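Local structure of putative methyl-accepting chemotaxis signal transduction protein (Campylobacter jejuni subsp. jejuni serotype O:2, 4XMR) at the interface of chains A and B. The protein is a chemotaxis receptor, CcmL, whose tandem PAS sensory domain binds isoleucine and takes part in transmembrane signalling. Numbering follows the deposited sequence. Chains: chain A/B, Putative methyl-accepting chemotaxis signal transduction protein.

The interface of chains A and B. Residues chain A 46, 68, 71-72; chain B 46, 68, 71.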
loop_
_atom_site.group_PDB
_atom_site.type_symbol
_atom_site.label_atom_id
_atom_site.label_comp_id
_atom_site.label_asym_id
_atom_site.label_seq_id
_atom_site.Cartn_x
_atom_site.Cartn_y
_atom_site.Cartn_z
ATOM N N ASP A 46 -14.736 -1.170 -16.077
ATOM C CA ASP A 46 -14.606 -0.206 -17.169
ATOM C C ASP A 46 -14.736 -0.878 -18.538
ATOM O O ASP A 46 -15.334 -0.310 -19.448
ATOM C CB ASP A 46 -13.291 0.578 -17.060
ATOM C CG ASP A 46 -13.454 1.880 -16.298
ATOM O OD1 ASP A 46 -14.553 2.475 -16.360
ATOM O OD2 ASP A 46 -12.485 2.313 -15.634
ATOM N N ILE A 68 -7.721 1.681 -22.512
ATOM C CA ILE A 68 -8.042 1.422 -21.116
ATOM C C ILE A 68 -6.959 0.540 -20.487
ATOM O O ILE A 68 -6.494 0.813 -19.380
ATOM C CB ILE A 68 -9.431 0.764 -20.952
ATOM C CG1 ILE A 68 -10.508 1.547 -21.711
ATOM C CG2 ILE A 68 -9.796 0.688 -19.473
ATOM C CD1 ILE A 68 -11.924 0.943 -21.567
ATOM N N TYR A 71 -3.768 2.790 -19.923
ATOM C CA TYR A 71 -3.845 3.734 -18.807
ATOM C C TYR A 71 -3.787 3.002 -17.489
ATOM O O TYR A 71 -3.094 3.442 -16.564
ATOM C CB TYR A 71 -5.130 4.553 -18.851
ATOM C CG TYR A 71 -5.276 5.364 -20.084
ATOM C CD1 TYR A 71 -4.197 6.011 -20.656
ATOM C CD2 TYR A 71 -6.509 5.458 -20.700
ATOM C CE1 TYR A 71 -4.358 6.752 -21.835
ATOM C CE2 TYR A 71 -6.684 6.178 -21.841
ATOM C CZ TYR A 71 -5.617 6.820 -22.414
ATOM O OH TYR A 71 -5.852 7.524 -23.566
ATOM N N TYR A 72 -4.531 1.908 -17.373
ATOM C CA TYR A 72 -4.482 1.132 -16.144
ATOM C C TYR A 72 -3.085 0.581 -15.899
ATOM O O TYR A 72 -2.575 0.663 -14.783
ATOM C CB TYR A 72 -5.512 -0.001 -16.167
ATOM C CG TYR A 72 -6.871 0.347 -15.595
ATOM C CD1 TYR A 72 -7.766 1.155 -16.295
ATOM C CD2 TYR A 72 -7.270 -0.149 -14.360
ATOM C CE1 TYR A 72 -9.019 1.466 -15.774
ATOM C CE2 TYR A 72 -8.509 0.159 -13.831
ATOM C CZ TYR A 72 -9.393 0.939 -14.547
ATOM O OH TYR A 72 -10.629 1.203 -13.991
ATOM N N ASP B 46 0.774 10.444 -19.210
ATOM C CA ASP B 46 -0.226 10.065 -20.198
ATOM C C ASP B 46 -0.955 11.283 -20.774
ATOM O O ASP B 46 -1.262 11.312 -21.958
ATOM C CB ASP B 46 -1.205 9.049 -19.602
ATOM C CG ASP B 46 -0.782 7.615 -19.864
ATOM O OD1 ASP B 46 -0.153 7.350 -20.918
ATOM O OD2 ASP B 46 -1.100 6.741 -19.031
ATOM N N ILE B 68 -8.987 9.856 -19.769
ATOM C CA ILE B 68 -7.794 9.483 -19.017
ATOM C C ILE B 68 -7.999 9.749 -17.521
ATOM O O ILE B 68 -7.665 8.904 -16.680
ATOM C CB ILE B 68 -6.539 10.243 -19.520
ATOM C CG1 ILE B 68 -6.401 10.111 -21.033
ATOM C CG2 ILE B 68 -5.306 9.696 -18.836
ATOM C CD1 ILE B 68 -5.137 10.775 -21.611
ATOM N N TYR B 71 -10.394 6.954 -16.150
ATOM C CA TYR B 71 -9.819 5.619 -16.010
ATOM C C TYR B 71 -8.807 5.618 -14.867
ATOM O O TYR B 71 -8.781 4.696 -14.055
ATOM C CB TYR B 71 -9.185 5.131 -17.320
ATOM C CG TYR B 71 -10.187 4.892 -18.423
ATOM C CD1 TYR B 71 -11.365 4.199 -18.177
ATOM C CD2 TYR B 71 -9.972 5.390 -19.705
ATOM C CE1 TYR B 71 -12.302 3.978 -19.202
ATOM C CE2 TYR B 71 -10.892 5.175 -20.721
ATOM C CZ TYR B 71 -12.055 4.479 -20.475
ATOM O OH TYR B 71 -12.954 4.286 -21.518
#
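One face of the B:Tyr71 ring carries A:Ile68, whose CG1 methylene sits 3.5 Å above the ring plane, displaced toward the rim, in a CH-pi contact. At the edge of the same ring, in its plane, lies the carboxylate carbon CG of A:Asp46. The carboxylate stands nearly upright to the ring, their planes 85° apart, and its OD2 comes within 3.4 Å of ring carbon CD1 of B:Tyr71. That same OD2 lies in plane at the edge of the A:Tyr72 ring. The twin contact, with the chains exchanged, is somewhat slacker: CG1 of B:Ile68 again makes the close approach, 3.7 Å from CZ of A:Tyr71, with CG2 over the rim of one face, and OD2 of B:Asp46 is 3.6 Å from CD1 of A:Tyr71. Between these two halves the tyrosines meet each other, CD2 of A:Tyr71 lying 3.6 Å from CD2 of B:Tyr71, their side chains slanting past one another.

In A:Ile68, CG1 is anti to the carbonyl carbon (chi1 -51°) and the chain runs on extended to CD1, which passes 3.5 Å from the phenol OH of B:Tyr71; the two side chains cross at about a right angle. A hydrogen bond within chain A would help hold the carboxylate against the B:Tyr71 ring: the phenol OH of A:Tyr72 reaches OD2 of A:Asp46 at 2.7 Å, on its anti side and 28° out of the carboxylate plane. The ring of A:Tyr72 also touches chain B, with CE1 3.7 Å from the backbone carbonyl O of B:Tyr71.

The patch is part of a two-fold symmetric interface that may represent the receptor's dimer, although the crystal alone does not establish this. In each subunit Ile68, Tyr71 and Tyr72 belong to helix 58-76, while Asp46 lies near the C-terminal end of helix 4-48 in chain A (9-48 in chain B).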